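Local coordinates for hydrazine synthase gamma subunit (Candidatus Kuenenia stuttgartiensis, PDB 5C2V), which reduces nitric oxide to hydroxylamine, the first half-reaction of hydrazine synthesis, as the diheme gamma subunit of the hydrazine synthase complex, at residues F48-A53 with E145-Y150; P102-G107 with D123-R128. All coordinates share one frame; numbering follows the deposited sequence.

Contact 1. Residues F48-A53 with E145-Y150; sequences FQFNDA and EALICY
Gln49 and Leu147 are the nearest CA pair between 48-53 and 145-150, 6.4 Å apart, and no hydrogen bond joins the two segments. Phe50 has the largest share, closely followed by Leu147. With CG anti to the backbone N (chi1 -180°), the Phe50 ring is set against Tyr150, whose CE2 lies over one face of it, displaced toward the rim and 3.7 Å from Phe50 CG. The two side chains cross at about a right angle, but the ring planes are inclined by 41°, an oblique pairing with centroids 5.1 Å apart. Leu147 fills in beside it: its CD1 lies near the plane of the Phe50 ring, at the edge, and packs on Phe50 CB at 3.9 Å. Packing of a helix before the CXXCH heme-binding sequence against one that follows it is consistent with a cytochrome c-like lobe, and it backs directly onto heme c #1. Leu147 also touches the heme and Cys126, while Phe50 touches Cys63, so large, mainly apolar side chains suit this buried wall, and the flat ring of Tyr150 can lie across Phe50. Gln49 contributes only its aliphatic part, CG lying 4.2 Å from Leu147 CD2. The bend at chi2 (63°) carries the amide away from Leu147, to where OE1 accepts a hydrogen bond from Arg143 NH1, one turn earlier on helix 141-152. Past helix 43-51, Asp52 OD1 is hydrogen-bonded to His276 NE2 of the beta subunit.

Contact 2. Residues P102-G107 with D123-R128; sequences PFRHEG and DRVCGR. With CA (calcium ion), chain T; HEC (heme c), chain V.
Val125 wedges between Phe103 and heme c: its CG2 meets Phe103 CB at 4.2 Å, while CG1, anti to the backbone N (chi1 176°), reaches the porphyrin at C3A, 3.5 Å away. A short branched residue suits this place because its two methyls serve two neighbours. This is the close-packed part, and next along the helix Cys126 SG is bonded covalently to the heme methyl CMB at 1.8 Å. The other part is looser and polar. The guanidinium groups of Arg104 and Arg128 approach only to 4.1 Å between NH2 and NH1, their planes 49° apart; Asp82 forms salt bridges to both, and Arg128 NH2 also donates to Val410 O of the alpha subunit. Arg104 holds both propionates, through a nearly straight bond from NH1 to O1D (3.2 Å, 168°) and a weak one from its backbone N to O1A. His105 ND1 donates to O2D, though the modelled length is doubtfully short. On the hydrated side, Pro102 O binds calcium at 2.3 Å beside three waters; water 2 bridges metal and propionate by donating to heme O1A. Arg104 and His105 line the propionate end of the heme c #1 pocket, while Val125 and Cys126 hold the macrocycle; this heme appears to be in the active site.

From the N terminus, the chain passes through helix 43-51 and then the residues that hold heme c #1: Cys63, Cys66 and His67. Contact 1 closes a long loop when residues 145-150 of helix 141-152 return, 92 residues beyond the end of 48-53. Nested inside that loop, contact 2 closes a much shorter one, joining a loop that follows strand 89-90 to helix 123-126. The two contacts touch through their second segments, where Leu147 CD2 lies 3.7 Å from Cys126 CB, so helices 123-126 and 141-152 pack on each other beside heme c #1, which both touch. The calcium also joins Leu100 and Pro102 to Asp257, which follows Cys186, Cys189 and His190 and so probably belongs to the lobe of heme c #2.

Contact 1. Residues F48-A53 with E145-Y150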
loop_
_atom_site.group_PDB
_atom_site.type_symbol
_atom_site.label_atom_id
_atom_site.label_comp_id
_atom_site.label_asym_id
_atom_site.label_seq_id
_atom_site.Cartn_x
_atom_site.Cartn_y
_atom_site.Cartn_z
ATOM N N PHE C 48 -22.872 30.602 -37.405
ATOM C CA PHE C 48 -22.075 30.532 -36.184
ATOM C C PHE C 48 -22.489 29.346 -35.324
ATOM O O PHE C 48 -21.645 28.557 -34.901
ATOM C CB PHE C 48 -22.190 31.823 -35.374
ATOM C CG PHE C 48 -21.470 31.769 -34.055
ATOM C CD1 PHE C 48 -20.087 31.833 -34.002
ATOM C CD2 PHE C 48 -22.176 31.645 -32.869
ATOM C CE1 PHE C 48 -19.420 31.778 -32.791
ATOM C CE2 PHE C 48 -21.515 31.592 -31.654
ATOM C CZ PHE C 48 -20.136 31.658 -31.616
ATOM N N GLN C 49 -23.790 29.228 -35.068
ATOM C CA GLN C 49 -24.319 28.113 -34.286
ATOM C C GLN C 49 -23.980 26.780 -34.951
ATOM O O GLN C 49 -23.827 25.757 -34.284
ATOM C CB GLN C 49 -25.834 28.252 -34.111
ATOM C CG GLN C 49 -26.471 27.181 -33.239
ATOM C CD GLN C 49 -25.970 27.215 -31.807
ATOM O OE1 GLN C 49 -26.472 27.977 -30.980
ATOM N NE2 GLN C 49 -24.979 26.383 -31.504
ATOM N N PHE C 50 -23.858 26.812 -36.273
ATOM C CA PHE C 50 -23.500 25.635 -37.053
ATOM C C PHE C 50 -22.033 25.256 -36.842
ATOM O O PHE C 50 -21.703 24.078 -36.711
ATOM C CB PHE C 50 -23.783 25.886 -38.538
ATOM C CG PHE C 50 -23.449 24.726 -39.433
ATOM C CD1 PHE C 50 -24.344 23.681 -39.601
ATOM C CD2 PHE C 50 -22.248 24.689 -40.123
ATOM C CE1 PHE C 50 -24.041 22.615 -40.428
ATOM C CE2 PHE C 50 -21.940 23.626 -40.951
ATOM C CZ PHE C 50 -22.837 22.588 -41.105
ATOM N N ASN C 51 -21.155 26.256 -36.818
ATOM C CA ASN C 51 -19.720 25.998 -36.696
ATOM C C ASN C 51 -19.160 26.025 -35.270
ATOM O O ASN C 51 -18.004 25.661 -35.053
ATOM C CB ASN C 51 -18.946 27.000 -37.555
ATOM C CG ASN C 51 -19.148 26.771 -39.040
ATOM O OD1 ASN C 51 -18.343 26.105 -39.693
ATOM N ND2 ASN C 51 -20.229 27.319 -39.582
ATOM N N ASP C 52 -19.970 26.443 -34.301
ATOM C CA ASP C 52 -19.493 26.604 -32.927
ATOM C C ASP C 52 -19.433 25.285 -32.159
ATOM O O ASP C 52 -20.399 24.525 -32.147
ATOM C CB ASP C 52 -20.383 27.591 -32.167
ATOM C CG ASP C 52 -19.971 27.748 -30.718
ATOM O OD1 ASP C 52 -18.752 27.777 -30.450
ATOM O OD2 ASP C 52 -20.863 27.837 -29.847
ATOM N N ALA C 53 -18.286 25.001 -31.548
ATOM C CA ALA C 53 -18.165 23.847 -30.660
ATOM C C ALA C 53 -18.273 24.214 -29.177
ATOM O O ALA C 53 -18.296 23.333 -28.320
ATOM C CB ALA C 53 -16.853 23.122 -30.919
ATOM N N GLU C 145 -34.074 28.932 -34.889
ATOM C CA GLU C 145 -34.632 29.540 -36.094
ATOM C C GLU C 145 -33.528 30.059 -37.012
ATOM O O GLU C 145 -33.598 29.897 -38.229
ATOM C CB GLU C 145 -35.591 30.677 -35.736
ATOM C CG GLU C 145 -36.262 31.311 -36.946
ATOM C CD GLU C 145 -37.171 32.466 -36.579
ATOM O OE1 GLU C 145 -37.273 32.789 -35.377
ATOM O OE2 GLU C 145 -37.787 33.050 -37.497
ATOM N N ALA C 146 -32.509 30.675 -36.420
ATOM C CA ALA C 146 -31.371 31.184 -37.178
ATOM C C ALA C 146 -30.623 30.048 -37.868
ATOM O O ALA C 146 -30.238 30.158 -39.036
ATOM C CB ALA C 146 -30.434 31.963 -36.270
ATOM N N LEU C 147 -30.422 28.957 -37.134
ATOM C CA LEU C 147 -29.760 27.773 -37.676
ATOM C C LEU C 147 -30.517 27.233 -38.887
ATOM O O LEU C 147 -29.928 26.968 -39.943
ATOM C CB LEU C 147 -29.639 26.697 -36.594
ATOM C CG LEU C 147 -28.869 25.423 -36.937
ATOM C CD1 LEU C 147 -27.504 25.758 -37.512
ATOM C CD2 LEU C 147 -28.728 24.554 -35.696
ATOM N N ILE C 148 -31.830 27.086 -38.730
ATOM C CA ILE C 148 -32.683 26.610 -39.813
ATOM C C ILE C 148 -32.633 27.561 -41.005
ATOM O O ILE C 148 -32.643 27.125 -42.157
ATOM C CB ILE C 148 -34.140 26.443 -39.346
ATOM C CG1 ILE C 148 -34.197 25.517 -38.132
ATOM C CG2 ILE C 148 -35.009 25.898 -40.470
ATOM C CD1 ILE C 148 -33.518 24.184 -38.354
ATOM N N CYS C 149 -32.567 28.860 -40.727
ATOM C CA CYS C 149 -32.426 29.857 -41.781
ATOM C C CYS C 149 -31.123 29.657 -42.547
ATOM O O CYS C 149 -31.085 29.807 -43.768
ATOM C CB CYS C 149 -32.488 31.274 -41.208
ATOM S SG CYS C 149 -34.131 31.793 -40.657
ATOM N N TYR C 150 -30.057 29.315 -41.826
ATOM C CA TYR C 150 -28.774 29.041 -42.465
ATOM C C TYR C 150 -28.853 27.802 -43.348
ATOM O O TYR C 150 -28.298 27.775 -44.447
ATOM C CB TYR C 150 -27.665 28.862 -41.427
ATOM C CG TYR C 150 -26.395 28.284 -42.012
ATOM C CD1 TYR C 150 -25.515 29.081 -42.734
ATOM C CD2 TYR C 150 -26.080 26.939 -41.854
ATOM C CE1 TYR C 150 -24.358 28.558 -43.279
ATOM C CE2 TYR C 150 -24.926 26.407 -42.397
ATOM C CZ TYR C 150 -24.067 27.220 -43.107
ATOM O OH TYR C 150 -22.916 26.694 -43.647
#

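Contact 2. Residues P102-G107 with D123-R128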
loop_
_atom_site.group_PDB
_atom_site.type_symbol
_atom_site.label_atom_id
_atom_site.label_comp_id
_atom_site.label_asym_id
_atom_site.label_seq_id
_atom_site.Cartn_x
_atom_site.Cartn_y
_atom_site.Cartn_z
ATOM N N PRO C 102 -40.076 15.559 -47.195
ATOM C CA PRO C 102 -39.613 15.606 -45.805
ATOM C C PRO C 102 -38.132 15.269 -45.680
ATOM O O PRO C 102 -37.488 14.926 -46.671
ATOM C CB PRO C 102 -40.475 14.546 -45.118
ATOM C CG PRO C 102 -40.733 13.550 -46.188
ATOM C CD PRO C 102 -40.860 14.340 -47.466
ATOM N N PHE C 103 -37.611 15.348 -44.462
ATOM C CA PHE C 103 -36.170 15.302 -44.249
ATOM C C PHE C 103 -35.665 13.978 -43.678
ATOM O O PHE C 103 -36.420 13.014 -43.541
ATOM C CB PHE C 103 -35.759 16.474 -43.361
ATOM C CG PHE C 103 -36.305 17.794 -43.833
ATOM C CD1 PHE C 103 -35.828 18.375 -44.998
ATOM C CD2 PHE C 103 -37.302 18.444 -43.126
ATOM C CE1 PHE C 103 -36.330 19.584 -45.445
ATOM C CE2 PHE C 103 -37.808 19.655 -43.568
ATOM C CZ PHE C 103 -37.320 20.225 -44.728
ATOM N N ARG C 104 -34.373 13.962 -43.353
ATOM C CA ARG C 104 -33.606 12.752 -43.051
ATOM C C ARG C 104 -33.610 11.756 -44.210
ATOM O O ARG C 104 -33.558 12.146 -45.375
ATOM C CB ARG C 104 -34.142 12.068 -41.787
ATOM C CG ARG C 104 -33.992 12.871 -40.505
ATOM C CD ARG C 104 -33.156 12.097 -39.502
ATOM N NE ARG C 104 -33.546 12.347 -38.119
ATOM C CZ ARG C 104 -33.189 11.574 -37.098
ATOM N NH1 ARG C 104 -32.438 10.501 -37.311
ATOM N NH2 ARG C 104 -33.586 11.867 -35.867
ATOM N N HIS C 105 -33.697 10.471 -43.882
ATOM C CA HIS C 105 -33.580 9.409 -44.878
ATOM C C HIS C 105 -34.842 8.561 -44.933
ATOM O O HIS C 105 -35.514 8.499 -45.962
ATOM C CB HIS C 105 -32.369 8.520 -44.583
ATOM C CG HIS C 105 -31.082 9.037 -45.152
ATOM N ND1 HIS C 105 -30.163 9.737 -44.400
ATOM C CD2 HIS C 105 -30.561 8.948 -46.397
ATOM C CE1 HIS C 105 -29.130 10.058 -45.161
ATOM N NE2 HIS C 105 -29.348 9.592 -46.376
ATOM N N GLU C 106 -35.140 7.891 -43.823
ATOM C CA GLU C 106 -36.347 7.082 -43.706
ATOM C C GLU C 106 -37.583 7.927 -43.993
ATOM O O GLU C 106 -37.692 9.061 -43.527
ATOM C CB GLU C 106 -36.438 6.459 -42.313
ATOM C CG GLU C 106 -35.205 5.660 -41.921
ATOM C CD GLU C 106 -35.354 4.970 -40.581
ATOM O OE1 GLU C 106 -36.380 5.194 -39.906
ATOM O OE2 GLU C 106 -34.446 4.202 -40.204
ATOM N N GLY C 107 -38.507 7.371 -44.769
ATOM C CA GLY C 107 -39.673 8.112 -45.213
ATOM C C GLY C 107 -40.906 7.907 -44.357
ATOM O O GLY C 107 -40.809 7.587 -43.173
ATOM N N ASP C 123 -36.434 22.021 -38.234
ATOM C CA ASP C 123 -36.349 22.325 -36.810
ATOM C C ASP C 123 -36.284 21.043 -35.987
ATOM O O ASP C 123 -35.579 20.976 -34.982
ATOM C CB ASP C 123 -37.542 23.170 -36.358
ATOM C CG ASP C 123 -37.872 24.287 -37.327
ATOM O OD1 ASP C 123 -37.116 24.477 -38.301
ATOM O OD2 ASP C 123 -38.884 24.985 -37.107
ATOM N N ARG C 124 -37.021 20.027 -36.425
ATOM C CA ARG C 124 -37.063 18.750 -35.721
ATOM C C ARG C 124 -35.801 17.927 -35.958
ATOM O O ARG C 124 -35.599 16.890 -35.325
ATOM C CB ARG C 124 -38.295 17.947 -36.144
ATOM C CG ARG C 124 -39.610 18.495 -35.615
ATOM C CD ARG C 124 -40.770 17.599 -36.015
ATOM N NE ARG C 124 -41.985 17.906 -35.266
ATOM C CZ ARG C 124 -43.107 17.197 -35.340
ATOM N NH1 ARG C 124 -43.171 16.136 -36.133
ATOM N NH2 ARG C 124 -44.165 17.549 -34.622
ATOM N N VAL C 125 -34.956 18.388 -36.873
ATOM C CA VAL C 125 -33.683 17.728 -37.134
ATOM C C VAL C 125 -32.591 18.288 -36.227
ATOM O O VAL C 125 -32.030 17.571 -35.399
ATOM C CB VAL C 125 -33.250 17.881 -38.603
ATOM C CG1 VAL C 125 -31.874 17.271 -38.812
ATOM C CG2 VAL C 125 -34.269 17.233 -39.525
ATOM N N CYS C 126 -32.294 19.574 -36.390
ATOM C CA CYS C 126 -31.240 20.225 -35.618
ATOM C C CYS C 126 -31.629 20.458 -34.165
ATOM O O CYS C 126 -30.805 20.293 -33.270
ATOM C CB CYS C 126 -30.859 21.555 -36.261
ATOM S SG CYS C 126 -30.094 21.373 -37.871
ATOM N N GLY C 127 -32.880 20.846 -33.933
ATOM C CA GLY C 127 -33.358 21.115 -32.588
ATOM C C GLY C 127 -33.284 19.901 -31.682
ATOM O O GLY C 127 -33.230 20.026 -30.459
ATOM N N ARG C 128 -33.285 18.720 -32.293
ATOM C CA ARG C 128 -33.174 17.464 -31.562
ATOM C C ARG C 128 -31.733 17.141 -31.175
ATOM O O ARG C 128 -31.479 16.577 -30.112
ATOM C CB ARG C 128 -33.752 16.320 -32.395
ATOM C CG ARG C 128 -35.039 15.742 -31.843
ATOM C CD ARG C 128 -35.395 14.447 -32.546
ATOM N NE ARG C 128 -36.332 13.651 -31.763
ATOM C CZ ARG C 128 -36.209 12.344 -31.558
ATOM N NH1 ARG C 128 -35.183 11.685 -32.079
ATOM N NH2 ARG C 128 -37.106 11.698 -30.830
HETATM CA CA CA T . -36.298 14.762 -48.683
HETATM FE FE HEC V . -26.956 16.295 -38.995
HETATM C CHA HEC V . -29.084 14.620 -41.111
HETATM C CHB HEC V . -28.449 19.242 -39.841
HETATM C CHC HEC V . -24.996 17.952 -36.689
HETATM C CHD HEC V . -24.943 13.540 -38.692
HETATM N NA HEC V . -28.519 16.826 -40.227
HETATM C C1A HEC V . -29.217 15.991 -41.075
HETATM C C2A HEC V . -30.087 16.811 -41.904
HETATM C C3A HEC V . -29.907 18.090 -41.542
HETATM C C4A HEC V . -28.918 18.120 -40.484
HETATM C CMA HEC V . -30.603 19.345 -42.117
HETATM C CAA HEC V . -31.054 16.273 -42.990
HETATM C CBA HEC V . -30.687 16.789 -44.381
HETATM C CGA HEC V . -31.673 16.281 -45.401
HETATM O O1A HEC V . -32.549 15.456 -45.035
HETATM O O2A HEC V . -31.580 16.702 -46.584
HETATM N NB HEC V . -26.667 18.271 -38.457
HETATM C C1B HEC V . -27.584 19.257 -38.768
HETATM C C2B HEC V . -27.479 20.299 -37.767
HETATM C C3B HEC V . -26.521 19.949 -36.900
HETATM C C4B HEC V . -25.994 18.665 -37.315
HETATM C CMB HEC V . -28.326 21.591 -37.747
HETATM C CAB HEC V . -26.045 20.742 -35.659
HETATM C CBB HEC V . -27.127 20.744 -34.558
HETATM N NC HEC V . -25.264 15.839 -37.905
HETATM C C1C HEC V . -24.638 16.654 -36.983
HETATM C C2C HEC V . -23.642 15.864 -36.287
HETATM C C3C HEC V . -23.534 14.696 -36.933
HETATM C C4C HEC V . -24.613 14.622 -37.904
HETATM C CMC HEC V . -22.604 16.457 -35.306
HETATM C CAC HEC V . -22.545 13.552 -36.607
HETATM C CBC HEC V . -22.878 12.932 -35.232
HETATM N ND HEC V . -26.969 14.392 -39.838
HETATM C C1D HEC V . -26.107 13.378 -39.419
HETATM C C2D HEC V . -26.634 12.109 -39.869
HETATM C C3D HEC V . -27.926 12.447 -40.626
HETATM C C4D HEC V . -28.054 13.886 -40.555
HETATM C CMD HEC V . -26.023 10.711 -39.639
HETATM C CAD HEC V . -28.892 11.459 -41.309
HETATM C CBD HEC V . -29.825 10.882 -40.248
HETATM C CGD HEC V . -30.794 9.928 -40.891
HETATM O O1D HEC V . -31.650 9.357 -40.166
HETATM O O2D HEC V . -30.710 9.739 -42.130
HETATM O O HOH W 1 -35.044 14.633 -50.712
HETATM O O HOH W 2 -34.256 15.068 -47.471
HETATM O O HOH W 3 -38.326 14.450 -49.895
HETATM O O HOH W 4 -28.340 15.572 -37.595
#